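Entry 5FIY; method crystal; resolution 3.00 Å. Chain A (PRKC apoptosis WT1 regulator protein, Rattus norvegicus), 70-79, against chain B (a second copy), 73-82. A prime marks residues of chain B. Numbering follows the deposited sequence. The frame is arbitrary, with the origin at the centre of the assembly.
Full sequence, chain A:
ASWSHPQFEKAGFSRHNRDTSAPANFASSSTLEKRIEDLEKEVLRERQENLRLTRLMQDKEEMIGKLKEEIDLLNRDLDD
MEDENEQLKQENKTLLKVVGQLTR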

ATOM      1  N   GLU A  70      -4.157  -6.251   4.957  1.00 70.54           N
ATOM      2  CA  GLU A  70      -3.999  -5.848   6.349  1.00 55.76           C
ATOM      3  C   GLU A  70      -5.054  -4.819   6.734  1.00 64.37           C
ATOM      4  O   GLU A  70      -5.620  -4.870   7.824  1.00 79.42           O
ATOM      5  CB  GLU A  70      -2.598  -5.285   6.582  1.00 63.08           C
ATOM      6  CG  GLU A  70      -2.341  -4.782   7.997  1.00 75.88           C
ATOM      7  CD  GLU A  70      -2.437  -5.870   9.048  1.00 87.40           C
ATOM      8  OE1 GLU A  70      -2.192  -7.050   8.717  1.00 76.20           O
ATOM      9  OE2 GLU A  70      -2.740  -5.538  10.214  1.00100.43           O
ATOM     10  N   ILE A  71      -5.311  -3.885   5.824  1.00 60.04           N
ATOM     11  CA  ILE A  71      -6.343  -2.880   6.035  1.00 64.08           C
ATOM     12  C   ILE A  71      -7.700  -3.571   6.191  1.00 79.75           C
ATOM     13  O   ILE A  71      -8.516  -3.177   7.035  1.00 90.87           O
ATOM     14  CB  ILE A  71      -6.369  -1.855   4.880  1.00 63.71           C
ATOM     15  CG1 ILE A  71      -5.184  -0.898   5.016  1.00 61.48           C
ATOM     16  CG2 ILE A  71      -7.682  -1.085   4.853  1.00 61.90           C
ATOM     17  CD1 ILE A  71      -5.190   0.230   4.021  1.00 73.15           C
ATOM     18  N   ASP A  72      -7.931  -4.615   5.394  1.00 71.70           N
ATOM     19  CA  ASP A  72      -9.183  -5.368   5.493  1.00 89.99           C
ATOM     20  C   ASP A  72      -9.344  -6.038   6.861  1.00 73.67           C
ATOM     21  O   ASP A  72     -10.401  -5.931   7.506  1.00 74.82           O
ATOM     22  CB  ASP A  72      -9.252  -6.447   4.405  1.00 90.24           C
ATOM     23  CG  ASP A  72      -9.713  -5.911   3.066  1.00106.99           C
ATOM     24  OD1 ASP A  72     -10.400  -4.868   3.039  1.00107.42           O
ATOM     25  OD2 ASP A  72      -9.386  -6.544   2.037  1.00104.50           O
ATOM     26  N   LEU A  73      -8.283  -6.702   7.315  1.00 74.48           N
ATOM     27  CA  LEU A  73      -8.295  -7.329   8.636  1.00 68.21           C
ATOM     28  C   LEU A  73      -8.529  -6.324   9.758  1.00 75.62           C
ATOM     29  O   LEU A  73      -9.359  -6.555  10.638  1.00 89.31           O
ATOM     30  CB  LEU A  73      -6.988  -8.085   8.894  1.00 70.20           C
ATOM     31  CG  LEU A  73      -6.733  -9.356   8.080  1.00 75.47           C
ATOM     32  CD1 LEU A  73      -5.810 -10.298   8.847  1.00 67.12           C
ATOM     33  CD2 LEU A  73      -8.038 -10.053   7.720  1.00 78.45           C
ATOM     34  N   LEU A  74      -7.794  -5.217   9.729  1.00 78.59           N
ATOM     35  CA  LEU A  74      -7.958  -4.175  10.737  1.00 81.33           C
ATOM     36  C   LEU A  74      -9.371  -3.604  10.746  1.00 69.78           C
ATOM     37  O   LEU A  74      -9.919  -3.341  11.811  1.00 89.59           O
ATOM     38  CB  LEU A  74      -6.939  -3.053  10.540  1.00 80.89           C
ATOM     39  CG  LEU A  74      -5.506  -3.394  10.957  1.00 91.04           C
ATOM     40  CD1 LEU A  74      -4.621  -2.159  10.910  1.00 73.00           C
ATOM     41  CD2 LEU A  74      -5.482  -4.026  12.343  1.00 70.77           C
ATOM     42  N   ASN A  75      -9.958  -3.399   9.570  1.00 66.14           N
ATOM     43  CA  ASN A  75     -11.331  -2.903   9.515  1.00 65.86           C
ATOM     44  C   ASN A  75     -12.337  -3.923  10.048  1.00 85.06           C
ATOM     45  O   ASN A  75     -13.332  -3.551  10.693  1.00 77.67           O
ATOM     46  CB  ASN A  75     -11.698  -2.497   8.088  1.00 79.09           C
ATOM     47  CG  ASN A  75     -11.252  -1.090   7.751  1.00 89.95           C
ATOM     48  OD1 ASN A  75     -11.809  -0.113   8.253  1.00 90.84           O
ATOM     49  ND2 ASN A  75     -10.239  -0.978   6.900  1.00 93.79           N
ATOM     50  N   ARG A  76     -12.067  -5.208   9.817  1.00 82.30           N
ATOM     51  CA  ARG A  76     -12.913  -6.245  10.406  1.00 80.83           C
ATOM     52  C   ARG A  76     -12.818  -6.210  11.932  1.00 85.28           C
ATOM     53  O   ARG A  76     -13.835  -6.261  12.632  1.00 84.33           O
ATOM     54  CB  ARG A  76     -12.529  -7.634   9.889  1.00 89.52           C
ATOM     55  CG  ARG A  76     -13.395  -8.750  10.467  1.00108.36           C
ATOM     56  CD  ARG A  76     -12.971 -10.123   9.970  1.00125.97           C
ATOM     57  NE  ARG A  76     -11.619 -10.471  10.394  1.00112.08           N
ATOM     58  CZ  ARG A  76     -11.333 -11.138  11.507  1.00116.78           C
ATOM     59  NH1 ARG A  76     -12.307 -11.534  12.316  1.00111.35           N
ATOM     60  NH2 ARG A  76     -10.071 -11.411  11.812  1.00110.70           N
ATOM     61  N   ASP A  77     -11.592  -6.118  12.438  1.00 74.45           N
ATOM     62  CA  ASP A  77     -11.356  -5.993  13.873  1.00 64.89           C
ATOM     63  C   ASP A  77     -12.060  -4.782  14.475  1.00 68.98           C
ATOM     64  O   ASP A  77     -12.623  -4.864  15.565  1.00 77.92           O
ATOM     65  CB  ASP A  77      -9.860  -5.911  14.163  1.00 58.94           C
ATOM     66  CG  ASP A  77      -9.179  -7.254  14.066  1.00 69.93           C
ATOM     67  OD1 ASP A  77      -9.830  -8.213  13.597  1.00 66.94           O
ATOM     68  OD2 ASP A  77      -7.999  -7.349  14.463  1.00 78.85           O
ATOM     69  N   LEU A  78     -12.025  -3.659  13.765  1.00 58.45           N
ATOM     70  CA  LEU A  78     -12.667  -2.442  14.243  1.00 59.51           C
ATOM     71  C   LEU A  78     -14.179  -2.620  14.249  1.00 69.12           C
ATOM     72  O   LEU A  78     -14.865  -2.080  15.117  1.00 69.96           O
ATOM     73  CB  LEU A  78     -12.253  -1.231  13.405  1.00 62.58           C
ATOM     74  CG  LEU A  78     -12.253   0.104  14.158  1.00 76.79           C
ATOM     75  CD1 LEU A  78     -11.151   0.136  15.200  1.00 56.04           C
ATOM     76  CD2 LEU A  78     -12.085   1.265  13.195  1.00 76.55           C
ATOM     77  N   ASP A  79     -14.701  -3.379  13.287  1.00 77.16           N
ATOM     78  CA  ASP A  79     -16.133  -3.693  13.293  1.00 90.28           C
ATOM     79  C   ASP A  79     -16.509  -4.547  14.509  1.00 87.92           C
ATOM     80  O   ASP A  79     -17.502  -4.273  15.199  1.00 80.90           O
ATOM     81  CB  ASP A  79     -16.537  -4.425  12.012  1.00102.59           C
ATOM     82  CG  ASP A  79     -16.687  -3.495  10.825  1.00109.78           C
ATOM     83  OD1 ASP A  79     -16.783  -2.268  11.036  1.00115.91           O
ATOM     84  OD2 ASP A  79     -16.718  -3.999   9.682  1.00 99.99           O
TER
ATOM     85  N   LEU B  73      -3.233   4.668  11.360  1.00 76.87           N
ATOM     86  CA  LEU B  73      -4.490   5.255  11.815  1.00 46.99           C
ATOM     87  C   LEU B  73      -5.460   4.195  12.331  1.00 60.12           C
ATOM     88  O   LEU B  73      -6.052   4.351  13.402  1.00 62.01           O
ATOM     89  CB  LEU B  73      -5.144   6.062  10.691  1.00 70.86           C
ATOM     90  CG  LEU B  73      -4.445   7.359  10.279  1.00 78.43           C
ATOM     91  CD1 LEU B  73      -5.449   8.325   9.676  1.00 84.05           C
ATOM     92  CD2 LEU B  73      -3.758   7.998  11.471  1.00 54.32           C
ATOM     93  N   LEU B  74      -5.619   3.117  11.570  1.00 62.73           N
ATOM     94  CA  LEU B  74      -6.488   2.023  11.980  1.00 58.42           C
ATOM     95  C   LEU B  74      -6.037   1.423  13.305  1.00 57.63           C
ATOM     96  O   LEU B  74      -6.868   1.088  14.141  1.00 69.47           O
ATOM     97  CB  LEU B  74      -6.556   0.938  10.904  1.00 52.49           C
ATOM     98  CG  LEU B  74      -7.391   1.288   9.669  1.00 68.03           C
ATOM     99  CD1 LEU B  74      -7.550   0.071   8.776  1.00 67.87           C
ATOM    100  CD2 LEU B  74      -8.748   1.853  10.065  1.00 55.75           C
ATOM    101  N   ASN B  75      -4.728   1.275  13.499  1.00 46.07           N
ATOM    102  CA  ASN B  75      -4.240   0.761  14.776  1.00 63.70           C
ATOM    103  C   ASN B  75      -4.472   1.723  15.943  1.00 62.85           C
ATOM    104  O   ASN B  75      -4.761   1.283  17.062  1.00 66.27           O
ATOM    105  CB  ASN B  75      -2.753   0.413  14.686  1.00 66.00           C
ATOM    106  CG  ASN B  75      -2.516  -0.981  14.138  1.00 62.27           C
ATOM    107  OD1 ASN B  75      -2.784  -1.978  14.809  1.00 92.30           O
ATOM    108  ND2 ASN B  75      -2.010  -1.056  12.916  1.00 64.88           N
ATOM    109  N   ARG B  76      -4.377   3.027  15.693  1.00 65.89           N
ATOM    110  CA  ARG B  76      -4.716   3.986  16.746  1.00 58.84           C
ATOM    111  C   ARG B  76      -6.204   3.900  17.102  1.00 59.33           C
ATOM    112  O   ARG B  76      -6.565   3.890  18.284  1.00 87.79           O
ATOM    113  CB  ARG B  76      -4.303   5.411  16.358  1.00 60.44           C
ATOM    114  CG  ARG B  76      -2.813   5.660  16.638  1.00 40.63           C
ATOM    115  CD  ARG B  76      -2.401   7.135  16.609  1.00 58.27           C
ATOM    116  NE  ARG B  76      -2.264   7.720  15.278  1.00 65.96           N
ATOM    117  CZ  ARG B  76      -1.191   7.571  14.505  1.00 59.71           C
ATOM    118  NH1 ARG B  76      -0.157   6.855  14.928  1.00 57.29           N
ATOM    119  NH2 ARG B  76      -1.146   8.145  13.312  1.00 71.61           N
ATOM    120  N   ASP B  77      -7.059   3.832  16.084  1.00 61.13           N
ATOM    121  CA  ASP B  77      -8.496   3.634  16.295  1.00 76.32           C
ATOM    122  C   ASP B  77      -8.795   2.357  17.089  1.00 68.77           C
ATOM    123  O   ASP B  77      -9.645   2.345  17.987  1.00 64.77           O
ATOM    124  CB  ASP B  77      -9.228   3.581  14.951  1.00 71.28           C
ATOM    125  CG  ASP B  77      -9.412   4.951  14.328  1.00 82.75           C
ATOM    126  OD1 ASP B  77      -8.823   5.931  14.835  1.00 87.24           O
ATOM    127  OD2 ASP B  77     -10.158   5.048  13.331  1.00 89.14           O
ATOM    128  N   LEU B  78      -8.065   1.295  16.764  1.00 53.34           N
ATOM    129  CA  LEU B  78      -8.228  -0.005  17.404  1.00 52.45           C
ATOM    130  C   LEU B  78      -7.821   0.061  18.872  1.00 65.14           C
ATOM    131  O   LEU B  78      -8.469  -0.532  19.749  1.00 86.99           O
ATOM    132  CB  LEU B  78      -7.375  -1.048  16.673  1.00 63.40           C
ATOM    133  CG  LEU B  78      -7.785  -2.520  16.624  1.00 71.21           C
ATOM    134  CD1 LEU B  78      -9.001  -2.708  15.743  1.00 53.79           C
ATOM    135  CD2 LEU B  78      -6.624  -3.382  16.142  1.00 74.63           C
ATOM    136  N   ASP B  79      -6.768   0.825  19.142  1.00 55.19           N
ATOM    137  CA  ASP B  79      -6.316   1.030  20.510  1.00 56.26           C
ATOM    138  C   ASP B  79      -7.366   1.806  21.304  1.00 58.94           C
ATOM    139  O   ASP B  79      -7.711   1.435  22.436  1.00 70.93           O
ATOM    140  CB  ASP B  79      -4.974   1.762  20.524  1.00 56.95           C
ATOM    141  CG  ASP B  79      -3.806   0.854  20.172  1.00 71.28           C
ATOM    142  OD1 ASP B  79      -3.974  -0.385  20.215  1.00 63.42           O
ATOM    143  OD2 ASP B  79      -2.720   1.382  19.855  1.00 68.56           O
ATOM    144  N   ASP B  80      -7.881   2.874  20.694  1.00 52.41           N
ATOM    145  CA  ASP B  80      -8.956   3.656  21.297  1.00 45.51           C
ATOM    146  C   ASP B  80     -10.179   2.809  21.640  1.00 69.26           C
ATOM    147  O   ASP B  80     -10.764   2.957  22.723  1.00 83.79           O
ATOM    148  CB  ASP B  80      -9.364   4.804  20.373  1.00 46.01           C
ATOM    149  CG  ASP B  80      -8.402   5.970  20.438  1.00 61.39           C
ATOM    150  OD1 ASP B  80      -7.361   5.833  21.116  1.00 52.13           O
ATOM    151  OD2 ASP B  80      -8.689   7.023  19.825  1.00 44.97           O
HETATM  152  N   MSE B  81     -10.564   1.921  20.727  1.00 61.49           N
HETATM  153  CA  MSE B  81     -11.698   1.036  20.981  1.00 72.19           C
HETATM  154  C   MSE B  81     -11.402   0.076  22.132  1.00 71.54           C
HETATM  155  O   MSE B  81     -12.248  -0.120  23.011  1.00 79.13           O
HETATM  156  CB  MSE B  81     -12.076   0.254  19.722  1.00 91.51           C
HETATM  157  CG  MSE B  81     -12.717   1.112  18.643  1.00109.36           C
HETATM  158 SE   MSE B  81     -14.373   1.957  19.221  1.00140.91          SE
HETATM  159  CE  MSE B  81     -15.483   0.371  19.267  1.00 88.74           C
ATOM    160  N   GLU B  82     -10.205  -0.512  22.135  1.00 77.63           N
ATOM    161  CA  GLU B  82      -9.818  -1.382  23.247  1.00 74.78           C
ATOM    162  C   GLU B  82      -9.940  -0.653  24.586  1.00 56.42           C
ATOM    163  O   GLU B  82     -10.485  -1.201  25.552  1.00 85.89           O
ATOM    164  CB  GLU B  82      -8.392  -1.918  23.057  1.00 87.49           C
ATOM    165  CG  GLU B  82      -8.280  -3.045  22.029  1.00104.60           C
ATOM    166  CD  GLU B  82      -6.843  -3.428  21.709  1.00112.75           C
ATOM    167  OE1 GLU B  82      -6.019  -3.496  22.648  1.00116.97           O
ATOM    168  OE2 GLU B  82      -6.548  -3.687  20.521  1.00 96.90           O
TER

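The two stretches are single helical segments that run in nearly the same direction, their axes inclined by 19° and approaching to 10.0 Å. The register is in step: the CA atoms of Leu74 and Leu74′ lie 6.5 Å apart, and those of Leu78 and Leu78′ 6.0 Å. Each helix thus presents the same residues to its copy, and the four-residue spacing, close to one helical turn, places both leucines on one face. Together the stretches bury 481 Å², and no hydrogen bond crosses between them, so the contact rests on apolar packing.

The four leucines at 74 and 78 account for most of the buried area. Leu74 and Leu74′ point their CA-to-CB bonds toward the partner and share the m, t rotamer, which carries CD1 of Leu74′ to within 3.6 Å of CB of Leu74. The same methyl reaches back along the first helix to Ile71, 4.1 Å from its CG2 and 3.8 Å from its backbone O. Ile71 leaves its helix sideways and gives up little surface, but its branched side chain still offers a methyl to the neighbouring leucine.

One turn on, Leu78 and Leu78′ set out sideways. In both, the t, p rotamer brings the end of the side chain nearer the partner, and their CD1 atoms meet at 3.6 Å. The two layers are joined where CD2 of Leu74 lies 4.0 Å from CD2 of Leu78′. Leu78 buries the most surface of any residue here, 106 Å², and its CD1 also packs against the next turn of the second helix, 3.9 Å from CG of the selenomethionine Met81′. That residue points toward the first helix, and its long, flexible side chain supplies a methylene at the contact. Leucine suits positions 74 and 78, since its branched aliphatic side chain fills the space between the helices without leaving polar groups unpaired.

Polar residues border this apolar strip. The carboxamides of Asn75 and Asn75′ come close to leucine methyls: ND2 of Asn75 is 3.4 Å from CD1 of Leu74′, and ND2 of Asn75′ is 3.5 Å from CD1 of Leu74. These are van der Waals contacts, as carbon offers the amide no acceptor. Asn75 makes one side-chain hydrogen bond within its own helix, where ND2 donates to O of Ile71 at 2.8 Å; ND2 of Asn75′ is hydrogen-bonded elsewhere in the structure.

Asp77 and Asp77′ also point toward the partner from CA to CB, but contribute carbon to the interface. CB of Asp77 lies 3.7 Å from CD1 of Leu78′, and CB of Asp77′ 4.0 Å from CD1 of Leu78. With its short side chain, aspartate can lend its methylene to the leucine while keeping its carboxylate at the border. The charge of Asp77 also has a partner in its own chain, in a long salt bridge of 3.7 Å between its OD1 and NH2 of Arg76.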